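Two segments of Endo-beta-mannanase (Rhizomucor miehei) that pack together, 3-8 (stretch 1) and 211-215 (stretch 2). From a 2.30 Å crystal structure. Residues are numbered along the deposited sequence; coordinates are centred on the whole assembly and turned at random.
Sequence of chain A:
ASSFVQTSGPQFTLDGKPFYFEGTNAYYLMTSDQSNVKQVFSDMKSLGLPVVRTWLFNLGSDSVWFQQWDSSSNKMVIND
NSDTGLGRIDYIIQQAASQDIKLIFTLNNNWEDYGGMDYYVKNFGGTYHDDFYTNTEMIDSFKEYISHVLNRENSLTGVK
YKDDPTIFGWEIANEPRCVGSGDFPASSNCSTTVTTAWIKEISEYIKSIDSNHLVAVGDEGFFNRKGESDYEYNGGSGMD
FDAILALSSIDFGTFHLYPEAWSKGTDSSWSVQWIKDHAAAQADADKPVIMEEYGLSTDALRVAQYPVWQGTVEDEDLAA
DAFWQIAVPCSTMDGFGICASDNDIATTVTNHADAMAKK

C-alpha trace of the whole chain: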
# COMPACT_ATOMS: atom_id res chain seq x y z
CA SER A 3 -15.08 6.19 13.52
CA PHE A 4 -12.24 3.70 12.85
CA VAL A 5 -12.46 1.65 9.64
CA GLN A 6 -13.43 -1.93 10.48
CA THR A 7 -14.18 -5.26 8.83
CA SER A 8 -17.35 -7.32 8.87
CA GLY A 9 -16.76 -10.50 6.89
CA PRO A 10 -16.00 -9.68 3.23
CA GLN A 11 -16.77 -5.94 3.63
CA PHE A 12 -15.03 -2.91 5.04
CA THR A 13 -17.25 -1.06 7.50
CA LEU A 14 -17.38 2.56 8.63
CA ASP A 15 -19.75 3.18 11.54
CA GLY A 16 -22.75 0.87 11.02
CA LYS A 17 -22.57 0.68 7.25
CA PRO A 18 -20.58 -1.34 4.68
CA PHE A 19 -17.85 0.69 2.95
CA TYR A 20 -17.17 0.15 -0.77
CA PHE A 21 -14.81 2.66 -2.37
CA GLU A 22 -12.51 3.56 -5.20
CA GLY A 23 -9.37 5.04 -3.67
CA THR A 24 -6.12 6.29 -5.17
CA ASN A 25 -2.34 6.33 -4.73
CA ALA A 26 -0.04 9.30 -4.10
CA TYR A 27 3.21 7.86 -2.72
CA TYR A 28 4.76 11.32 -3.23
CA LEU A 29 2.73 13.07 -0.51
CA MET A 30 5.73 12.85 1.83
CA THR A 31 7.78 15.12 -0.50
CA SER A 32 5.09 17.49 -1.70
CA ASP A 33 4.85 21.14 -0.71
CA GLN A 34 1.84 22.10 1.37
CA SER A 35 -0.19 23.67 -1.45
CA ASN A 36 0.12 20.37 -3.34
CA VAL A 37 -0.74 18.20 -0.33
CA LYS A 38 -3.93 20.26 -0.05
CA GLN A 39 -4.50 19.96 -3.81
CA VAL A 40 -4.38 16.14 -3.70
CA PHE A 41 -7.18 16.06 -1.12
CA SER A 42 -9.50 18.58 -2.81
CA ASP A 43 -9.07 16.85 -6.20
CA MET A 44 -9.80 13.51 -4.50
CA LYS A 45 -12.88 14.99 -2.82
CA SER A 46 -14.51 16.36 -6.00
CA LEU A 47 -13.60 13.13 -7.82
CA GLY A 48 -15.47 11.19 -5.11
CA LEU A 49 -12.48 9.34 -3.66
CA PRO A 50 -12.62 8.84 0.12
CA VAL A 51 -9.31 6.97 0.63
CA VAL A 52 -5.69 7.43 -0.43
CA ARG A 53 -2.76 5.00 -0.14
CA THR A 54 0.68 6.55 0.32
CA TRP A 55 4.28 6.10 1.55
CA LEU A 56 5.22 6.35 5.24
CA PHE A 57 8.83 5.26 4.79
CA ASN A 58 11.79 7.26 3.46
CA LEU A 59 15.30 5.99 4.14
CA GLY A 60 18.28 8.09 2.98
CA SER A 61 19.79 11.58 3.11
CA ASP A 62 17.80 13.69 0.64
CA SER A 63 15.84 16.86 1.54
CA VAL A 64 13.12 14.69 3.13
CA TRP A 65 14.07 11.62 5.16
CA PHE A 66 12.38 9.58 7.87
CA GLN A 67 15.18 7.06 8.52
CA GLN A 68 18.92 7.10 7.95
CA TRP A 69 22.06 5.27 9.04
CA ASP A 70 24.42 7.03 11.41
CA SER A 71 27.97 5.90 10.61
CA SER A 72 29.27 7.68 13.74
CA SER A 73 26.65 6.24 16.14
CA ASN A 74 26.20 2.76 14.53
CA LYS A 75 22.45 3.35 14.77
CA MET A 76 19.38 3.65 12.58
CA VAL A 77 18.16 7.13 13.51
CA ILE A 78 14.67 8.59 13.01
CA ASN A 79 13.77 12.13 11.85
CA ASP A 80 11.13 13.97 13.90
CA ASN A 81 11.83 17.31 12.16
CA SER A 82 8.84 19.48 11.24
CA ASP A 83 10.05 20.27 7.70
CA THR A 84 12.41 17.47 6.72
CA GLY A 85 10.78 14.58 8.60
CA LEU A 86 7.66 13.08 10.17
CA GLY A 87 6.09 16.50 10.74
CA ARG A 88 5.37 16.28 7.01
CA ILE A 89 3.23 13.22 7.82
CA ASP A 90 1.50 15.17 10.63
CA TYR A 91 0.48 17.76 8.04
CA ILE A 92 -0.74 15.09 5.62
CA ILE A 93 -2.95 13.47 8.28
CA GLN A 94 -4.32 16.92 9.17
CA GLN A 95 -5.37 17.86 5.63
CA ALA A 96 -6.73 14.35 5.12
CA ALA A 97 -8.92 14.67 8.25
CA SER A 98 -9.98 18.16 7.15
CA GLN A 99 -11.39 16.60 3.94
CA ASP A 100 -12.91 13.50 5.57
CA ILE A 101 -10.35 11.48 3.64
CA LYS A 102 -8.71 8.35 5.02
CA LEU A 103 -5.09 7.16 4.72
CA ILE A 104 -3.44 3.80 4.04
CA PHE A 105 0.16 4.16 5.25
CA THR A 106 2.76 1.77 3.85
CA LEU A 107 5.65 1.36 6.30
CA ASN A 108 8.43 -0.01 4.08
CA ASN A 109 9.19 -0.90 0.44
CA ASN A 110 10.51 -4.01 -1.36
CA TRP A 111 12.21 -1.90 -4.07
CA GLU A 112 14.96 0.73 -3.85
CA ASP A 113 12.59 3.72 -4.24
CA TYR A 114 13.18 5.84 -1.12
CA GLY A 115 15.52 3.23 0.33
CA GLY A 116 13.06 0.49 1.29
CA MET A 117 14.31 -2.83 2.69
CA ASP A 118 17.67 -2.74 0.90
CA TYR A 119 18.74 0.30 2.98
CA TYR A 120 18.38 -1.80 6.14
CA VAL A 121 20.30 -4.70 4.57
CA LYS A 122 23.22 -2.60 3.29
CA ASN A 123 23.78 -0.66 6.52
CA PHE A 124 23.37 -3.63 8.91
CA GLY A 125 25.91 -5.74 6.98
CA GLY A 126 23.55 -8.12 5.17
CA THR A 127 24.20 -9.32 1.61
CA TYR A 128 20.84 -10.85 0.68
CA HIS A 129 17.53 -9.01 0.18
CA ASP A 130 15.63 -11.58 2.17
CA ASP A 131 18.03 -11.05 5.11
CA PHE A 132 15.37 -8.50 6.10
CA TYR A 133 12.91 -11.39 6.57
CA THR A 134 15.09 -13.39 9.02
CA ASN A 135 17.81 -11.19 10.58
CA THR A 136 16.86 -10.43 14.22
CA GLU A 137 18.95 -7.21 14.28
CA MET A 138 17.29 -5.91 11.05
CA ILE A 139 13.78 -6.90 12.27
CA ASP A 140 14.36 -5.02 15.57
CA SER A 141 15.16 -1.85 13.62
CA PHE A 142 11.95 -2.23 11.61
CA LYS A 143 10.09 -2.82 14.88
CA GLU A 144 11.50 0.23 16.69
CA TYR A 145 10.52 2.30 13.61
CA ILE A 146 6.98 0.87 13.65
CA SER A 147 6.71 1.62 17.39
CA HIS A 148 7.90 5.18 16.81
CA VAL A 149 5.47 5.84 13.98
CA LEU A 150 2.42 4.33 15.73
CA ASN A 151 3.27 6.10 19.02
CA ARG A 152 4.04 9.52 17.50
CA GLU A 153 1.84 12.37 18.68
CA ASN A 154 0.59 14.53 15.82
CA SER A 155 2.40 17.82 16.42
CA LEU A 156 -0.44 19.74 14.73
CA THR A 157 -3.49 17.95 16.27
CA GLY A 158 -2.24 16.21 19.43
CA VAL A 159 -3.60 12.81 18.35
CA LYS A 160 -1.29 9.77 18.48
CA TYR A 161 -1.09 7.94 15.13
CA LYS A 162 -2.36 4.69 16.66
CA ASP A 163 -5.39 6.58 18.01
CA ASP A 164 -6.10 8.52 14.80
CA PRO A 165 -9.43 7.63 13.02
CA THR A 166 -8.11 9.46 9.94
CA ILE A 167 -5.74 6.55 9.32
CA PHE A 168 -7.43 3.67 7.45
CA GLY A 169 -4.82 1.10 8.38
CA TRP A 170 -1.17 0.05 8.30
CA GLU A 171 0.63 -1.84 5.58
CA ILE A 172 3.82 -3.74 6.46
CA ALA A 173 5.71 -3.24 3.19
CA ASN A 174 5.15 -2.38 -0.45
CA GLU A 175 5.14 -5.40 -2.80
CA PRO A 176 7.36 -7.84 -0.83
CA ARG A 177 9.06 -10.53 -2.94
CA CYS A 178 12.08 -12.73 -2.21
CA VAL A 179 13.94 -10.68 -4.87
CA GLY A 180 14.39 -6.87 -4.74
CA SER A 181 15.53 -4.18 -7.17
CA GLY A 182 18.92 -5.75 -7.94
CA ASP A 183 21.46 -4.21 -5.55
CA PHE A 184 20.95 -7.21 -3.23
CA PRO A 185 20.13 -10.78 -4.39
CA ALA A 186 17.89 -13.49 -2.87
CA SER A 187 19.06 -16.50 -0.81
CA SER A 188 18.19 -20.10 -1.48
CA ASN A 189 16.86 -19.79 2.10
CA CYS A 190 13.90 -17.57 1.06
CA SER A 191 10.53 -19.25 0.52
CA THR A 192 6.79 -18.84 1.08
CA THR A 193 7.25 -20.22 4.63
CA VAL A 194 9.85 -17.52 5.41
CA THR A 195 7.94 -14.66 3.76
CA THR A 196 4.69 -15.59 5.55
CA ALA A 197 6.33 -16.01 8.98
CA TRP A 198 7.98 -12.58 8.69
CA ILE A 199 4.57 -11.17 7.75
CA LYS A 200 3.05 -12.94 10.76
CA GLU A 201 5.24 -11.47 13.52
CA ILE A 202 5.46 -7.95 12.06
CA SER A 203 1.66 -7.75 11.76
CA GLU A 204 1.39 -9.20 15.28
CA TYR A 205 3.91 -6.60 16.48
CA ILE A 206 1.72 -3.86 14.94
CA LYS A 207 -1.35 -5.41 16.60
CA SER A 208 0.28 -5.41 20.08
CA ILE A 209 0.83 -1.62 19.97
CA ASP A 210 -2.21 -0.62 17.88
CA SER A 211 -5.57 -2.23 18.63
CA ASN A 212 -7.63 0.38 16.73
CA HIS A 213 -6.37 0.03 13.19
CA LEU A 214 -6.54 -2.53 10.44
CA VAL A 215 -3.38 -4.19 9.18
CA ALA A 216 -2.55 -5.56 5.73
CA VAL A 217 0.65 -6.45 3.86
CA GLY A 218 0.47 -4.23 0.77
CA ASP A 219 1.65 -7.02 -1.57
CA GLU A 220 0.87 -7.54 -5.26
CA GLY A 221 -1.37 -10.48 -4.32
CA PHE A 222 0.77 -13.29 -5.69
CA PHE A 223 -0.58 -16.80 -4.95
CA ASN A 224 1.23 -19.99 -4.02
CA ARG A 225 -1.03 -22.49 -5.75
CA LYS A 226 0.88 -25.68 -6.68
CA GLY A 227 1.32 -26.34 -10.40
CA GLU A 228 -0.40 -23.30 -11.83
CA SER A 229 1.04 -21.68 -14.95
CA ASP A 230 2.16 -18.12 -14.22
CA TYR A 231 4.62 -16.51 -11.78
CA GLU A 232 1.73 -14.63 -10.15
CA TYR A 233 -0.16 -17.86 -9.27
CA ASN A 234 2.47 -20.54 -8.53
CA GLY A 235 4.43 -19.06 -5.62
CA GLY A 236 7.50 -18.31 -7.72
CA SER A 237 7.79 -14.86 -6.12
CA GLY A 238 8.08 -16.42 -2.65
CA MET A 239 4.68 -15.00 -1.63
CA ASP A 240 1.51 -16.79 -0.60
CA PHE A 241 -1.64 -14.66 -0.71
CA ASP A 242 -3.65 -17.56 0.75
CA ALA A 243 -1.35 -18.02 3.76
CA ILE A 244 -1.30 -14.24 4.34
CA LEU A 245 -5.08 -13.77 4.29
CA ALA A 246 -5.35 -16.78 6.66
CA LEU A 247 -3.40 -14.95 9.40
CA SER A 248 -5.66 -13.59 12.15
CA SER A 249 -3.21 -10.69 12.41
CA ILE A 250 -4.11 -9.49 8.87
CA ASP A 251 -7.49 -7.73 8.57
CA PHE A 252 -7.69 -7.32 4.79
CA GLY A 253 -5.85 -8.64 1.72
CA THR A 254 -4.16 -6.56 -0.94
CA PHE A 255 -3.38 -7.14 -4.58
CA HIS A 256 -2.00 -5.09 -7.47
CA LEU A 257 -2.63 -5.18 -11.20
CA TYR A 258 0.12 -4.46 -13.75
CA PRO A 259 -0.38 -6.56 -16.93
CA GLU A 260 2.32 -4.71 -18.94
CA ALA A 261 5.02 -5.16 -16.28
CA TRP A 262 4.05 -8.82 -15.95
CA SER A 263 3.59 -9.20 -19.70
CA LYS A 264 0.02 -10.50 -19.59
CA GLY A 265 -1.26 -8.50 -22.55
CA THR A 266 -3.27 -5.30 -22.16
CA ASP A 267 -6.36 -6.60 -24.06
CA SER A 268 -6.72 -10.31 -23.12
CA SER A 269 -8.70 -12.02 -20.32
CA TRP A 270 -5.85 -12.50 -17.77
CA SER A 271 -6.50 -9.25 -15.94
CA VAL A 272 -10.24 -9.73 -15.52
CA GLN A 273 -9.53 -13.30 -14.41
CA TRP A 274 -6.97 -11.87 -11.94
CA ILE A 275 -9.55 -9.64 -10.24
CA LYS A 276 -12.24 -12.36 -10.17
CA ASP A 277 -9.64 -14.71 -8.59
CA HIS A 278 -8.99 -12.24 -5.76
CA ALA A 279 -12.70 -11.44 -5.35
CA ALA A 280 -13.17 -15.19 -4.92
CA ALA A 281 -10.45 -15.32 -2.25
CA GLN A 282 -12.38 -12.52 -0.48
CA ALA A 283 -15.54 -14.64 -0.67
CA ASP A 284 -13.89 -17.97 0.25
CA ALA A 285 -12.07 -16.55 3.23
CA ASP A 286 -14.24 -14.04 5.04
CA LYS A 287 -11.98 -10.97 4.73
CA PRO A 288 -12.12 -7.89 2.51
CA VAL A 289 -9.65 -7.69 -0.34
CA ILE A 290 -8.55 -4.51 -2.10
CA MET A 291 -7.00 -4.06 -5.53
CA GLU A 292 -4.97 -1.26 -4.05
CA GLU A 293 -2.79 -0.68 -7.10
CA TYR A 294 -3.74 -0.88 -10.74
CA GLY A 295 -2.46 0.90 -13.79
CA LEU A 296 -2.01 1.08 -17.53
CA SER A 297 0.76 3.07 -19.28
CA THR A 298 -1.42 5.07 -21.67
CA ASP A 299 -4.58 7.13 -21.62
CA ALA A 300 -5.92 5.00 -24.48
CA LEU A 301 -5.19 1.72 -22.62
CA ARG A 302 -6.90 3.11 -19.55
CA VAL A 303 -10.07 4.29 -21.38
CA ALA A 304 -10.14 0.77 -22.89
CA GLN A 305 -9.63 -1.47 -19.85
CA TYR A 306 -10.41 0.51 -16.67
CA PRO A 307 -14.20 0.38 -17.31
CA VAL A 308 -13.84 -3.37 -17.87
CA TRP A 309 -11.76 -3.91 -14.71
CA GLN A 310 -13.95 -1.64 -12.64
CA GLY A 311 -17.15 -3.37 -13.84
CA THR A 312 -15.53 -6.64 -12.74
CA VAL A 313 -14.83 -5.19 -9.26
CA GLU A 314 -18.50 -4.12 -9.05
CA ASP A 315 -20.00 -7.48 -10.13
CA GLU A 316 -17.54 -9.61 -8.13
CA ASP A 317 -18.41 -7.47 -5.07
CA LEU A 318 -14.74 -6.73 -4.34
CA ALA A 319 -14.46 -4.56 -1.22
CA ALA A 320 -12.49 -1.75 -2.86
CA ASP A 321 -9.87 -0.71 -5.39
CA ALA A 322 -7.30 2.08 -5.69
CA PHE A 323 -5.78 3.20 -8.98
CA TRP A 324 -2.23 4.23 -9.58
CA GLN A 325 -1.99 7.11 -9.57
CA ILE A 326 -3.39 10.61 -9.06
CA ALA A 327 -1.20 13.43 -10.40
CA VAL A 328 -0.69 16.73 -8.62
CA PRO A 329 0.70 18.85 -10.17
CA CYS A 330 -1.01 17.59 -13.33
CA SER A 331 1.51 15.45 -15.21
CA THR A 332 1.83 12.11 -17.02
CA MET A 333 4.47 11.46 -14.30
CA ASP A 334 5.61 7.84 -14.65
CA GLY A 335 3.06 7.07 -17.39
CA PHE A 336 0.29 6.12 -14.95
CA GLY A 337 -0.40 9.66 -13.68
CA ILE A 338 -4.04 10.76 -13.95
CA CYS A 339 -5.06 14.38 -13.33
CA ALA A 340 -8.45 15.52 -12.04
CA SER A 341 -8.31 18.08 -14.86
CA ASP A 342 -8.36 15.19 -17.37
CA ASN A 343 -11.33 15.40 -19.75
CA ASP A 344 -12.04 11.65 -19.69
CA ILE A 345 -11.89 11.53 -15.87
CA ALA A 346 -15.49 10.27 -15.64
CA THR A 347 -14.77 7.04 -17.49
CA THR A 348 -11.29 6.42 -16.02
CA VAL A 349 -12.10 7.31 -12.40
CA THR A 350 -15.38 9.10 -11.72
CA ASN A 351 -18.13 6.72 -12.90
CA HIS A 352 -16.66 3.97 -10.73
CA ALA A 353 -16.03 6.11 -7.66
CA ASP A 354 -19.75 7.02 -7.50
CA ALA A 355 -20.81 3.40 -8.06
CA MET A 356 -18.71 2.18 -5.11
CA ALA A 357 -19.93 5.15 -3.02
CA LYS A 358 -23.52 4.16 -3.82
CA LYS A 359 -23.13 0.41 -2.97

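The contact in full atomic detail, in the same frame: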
# COMPACT_ATOMS: atom_id res chain seq x y z
N SER A 3 -15.48 7.42 12.77
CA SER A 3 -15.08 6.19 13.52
C SER A 3 -13.81 5.59 12.89
O SER A 3 -13.27 6.15 11.93
CB SER A 3 -16.23 5.18 13.51
OG SER A 3 -16.05 4.18 14.50
N PHE A 4 -13.34 4.47 13.45
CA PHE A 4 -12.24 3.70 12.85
C PHE A 4 -12.80 2.74 11.81
O PHE A 4 -13.82 2.09 12.05
CB PHE A 4 -11.50 2.87 13.91
CG PHE A 4 -10.61 3.67 14.82
CD1 PHE A 4 -9.42 4.21 14.36
CD2 PHE A 4 -10.96 3.87 16.16
CE1 PHE A 4 -8.60 4.94 15.20
CE2 PHE A 4 -10.14 4.60 17.01
CZ PHE A 4 -8.96 5.14 16.53
N VAL A 5 -12.14 2.66 10.66
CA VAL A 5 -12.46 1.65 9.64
C VAL A 5 -12.36 0.24 10.22
O VAL A 5 -11.39 -0.10 10.89
CB VAL A 5 -11.54 1.75 8.40
CG1 VAL A 5 -11.76 0.58 7.46
CG2 VAL A 5 -11.79 3.06 7.68
N GLN A 6 -13.38 -0.57 9.96
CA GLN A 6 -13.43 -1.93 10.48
C GLN A 6 -13.73 -2.94 9.38
O GLN A 6 -13.85 -2.59 8.22
CB GLN A 6 -14.44 -2.02 11.63
CG GLN A 6 -14.04 -1.21 12.85
CD GLN A 6 -14.92 -1.48 14.04
OE1 GLN A 6 -16.13 -1.64 13.90
NE2 GLN A 6 -14.32 -1.52 15.22
N THR A 7 -13.82 -4.21 9.76
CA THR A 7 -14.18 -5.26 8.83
C THR A 7 -15.31 -6.08 9.40
O THR A 7 -15.32 -6.41 10.60
CB THR A 7 -13.00 -6.21 8.53
OG1 THR A 7 -12.56 -6.83 9.75
CG2 THR A 7 -11.84 -5.46 7.87
N SER A 8 -16.27 -6.40 8.54
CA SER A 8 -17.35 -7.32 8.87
C SER A 8 -17.44 -8.32 7.73
O SER A 8 -18.00 -8.02 6.67
CB SER A 8 -18.67 -6.56 9.05
OG SER A 8 -19.71 -7.44 9.43
N SER A 211 -4.37 -1.39 18.65
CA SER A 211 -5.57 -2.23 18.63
C SER A 211 -6.76 -1.53 17.95
O SER A 211 -7.87 -2.05 17.96
CB SER A 211 -5.94 -2.65 20.05
OG SER A 211 -6.09 -1.51 20.88
N ASN A 212 -6.53 -0.35 17.38
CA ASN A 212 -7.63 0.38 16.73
C ASN A 212 -7.67 0.15 15.24
O ASN A 212 -8.74 0.07 14.65
CB ASN A 212 -7.55 1.89 17.03
CG ASN A 212 -7.45 2.20 18.52
OD1 ASN A 212 -8.12 1.56 19.34
ND2 ASN A 212 -6.63 3.17 18.87
N HIS A 213 -6.50 0.01 14.63
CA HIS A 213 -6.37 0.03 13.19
C HIS A 213 -6.32 -1.32 12.55
O HIS A 213 -5.95 -2.32 13.18
CB HIS A 213 -5.13 0.83 12.78
CG HIS A 213 -5.26 2.30 13.01
ND1 HIS A 213 -4.51 2.95 13.93
CD2 HIS A 213 -6.08 3.26 12.42
CE1 HIS A 213 -4.83 4.26 13.92
NE2 HIS A 213 -5.80 4.44 13.00
N LEU A 214 -6.68 -1.34 11.27
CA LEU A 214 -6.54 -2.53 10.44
C LEU A 214 -5.09 -2.68 10.00
O LEU A 214 -4.32 -1.71 9.96
CB LEU A 214 -7.46 -2.46 9.22
CG LEU A 214 -8.94 -2.22 9.48
CD1 LEU A 214 -9.69 -2.22 8.16
CD2 LEU A 214 -9.53 -3.27 10.42
N VAL A 215 -4.72 -3.91 9.67
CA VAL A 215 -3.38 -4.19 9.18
C VAL A 215 -3.51 -5.05 7.93
O VAL A 215 -4.33 -5.97 7.89
CB VAL A 215 -2.51 -4.89 10.26
CG1 VAL A 215 -1.08 -5.09 9.78
CG2 VAL A 215 -2.52 -4.08 11.54
O HOH W 1 -10.45 -1.48 13.12
O HOH W 2 -8.87 1.24 10.75

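A small, largely apolar contact joins the N-terminal stretch 3-8 to residues 211-215 of the same chain: an aromatic cluster forms one part, an aliphatic cluster around Leu214 the other, and two waters link the backbones, with no direct hydrogen bond between the stretches. The touching residues are at least 207 positions apart in sequence, so this is a tertiary contact that holds the start of the chain against a distant segment. It buries 308 Å² in all, counting both sides. The touching parts run 45° apart, and the backbones stay well separated: CA of Phe4 lies 6.9 Å from CA of Asn212, and CA of Gln6 lies 6.9 Å from CA of Leu214. That spacing leaves room for side chains and water between the two stretches, and no ladder of backbone hydrogen bonds pairs them as a sheet.

At the first of these two positions Phe4 points its CA-to-CB bond toward stretch 2, with chi1 in the m well, and its ring meets two neighbours in different ways. Asn212 also points toward its partner and lays its CB over one face of the ring, 3.6 Å from the ring centroid of Phe4 and only 13° off the ring normal. This is a CH-pi contact, in which the weakly polarised C-H groups of the methylene meet the electron-rich face; the Asn212 amide need not bond across the contact, and its ND2 is hydrogen-bonded elsewhere in the structure. His213 lies near the plane of the Phe4 ring, at its edge. The two rings form an edge-to-face pair, centroids 5.2 Å apart and planes at 89°, with the edge of Phe4 directed toward the face of His213. Such a nearly perpendicular arrangement brings the slightly positive C-H rim of one ring to the pi cloud of the other. The closest atoms are Phe4 CE1 and His213 NE2, at 3.6 Å; this is aromatic packing rather than a hydrogen bond.

Further along, Leu214 points toward stretch 1 and has the largest area covered by the opposing stretch, 83 Å². Its CD1 packs 3.6 Å from CG1 of Val5 and 3.9 Å from CG2 of Thr7, although both residues direct their CA-to-CB bonds sideways. CD2 of Leu214 lies 4.1 Å from CG2 of Thr7 and 4.1 Å from CA of Gln6, whose own CA-to-CB bond points away.

The carbonyl of Val5 is the polar hub. Its O lies 3.5 Å from CG of Leu214, a van der Waals contact, and it accepts hydrogen bonds from both waters. Water 1 donates to Val5 O and to Asn212 O, each at 2.8 Å, bridging two acceptors that could not bond each other directly. Water 2 donates to Val5 O at 2.9 Å and accepts a weak bond from Leu214 N at 3.4 Å.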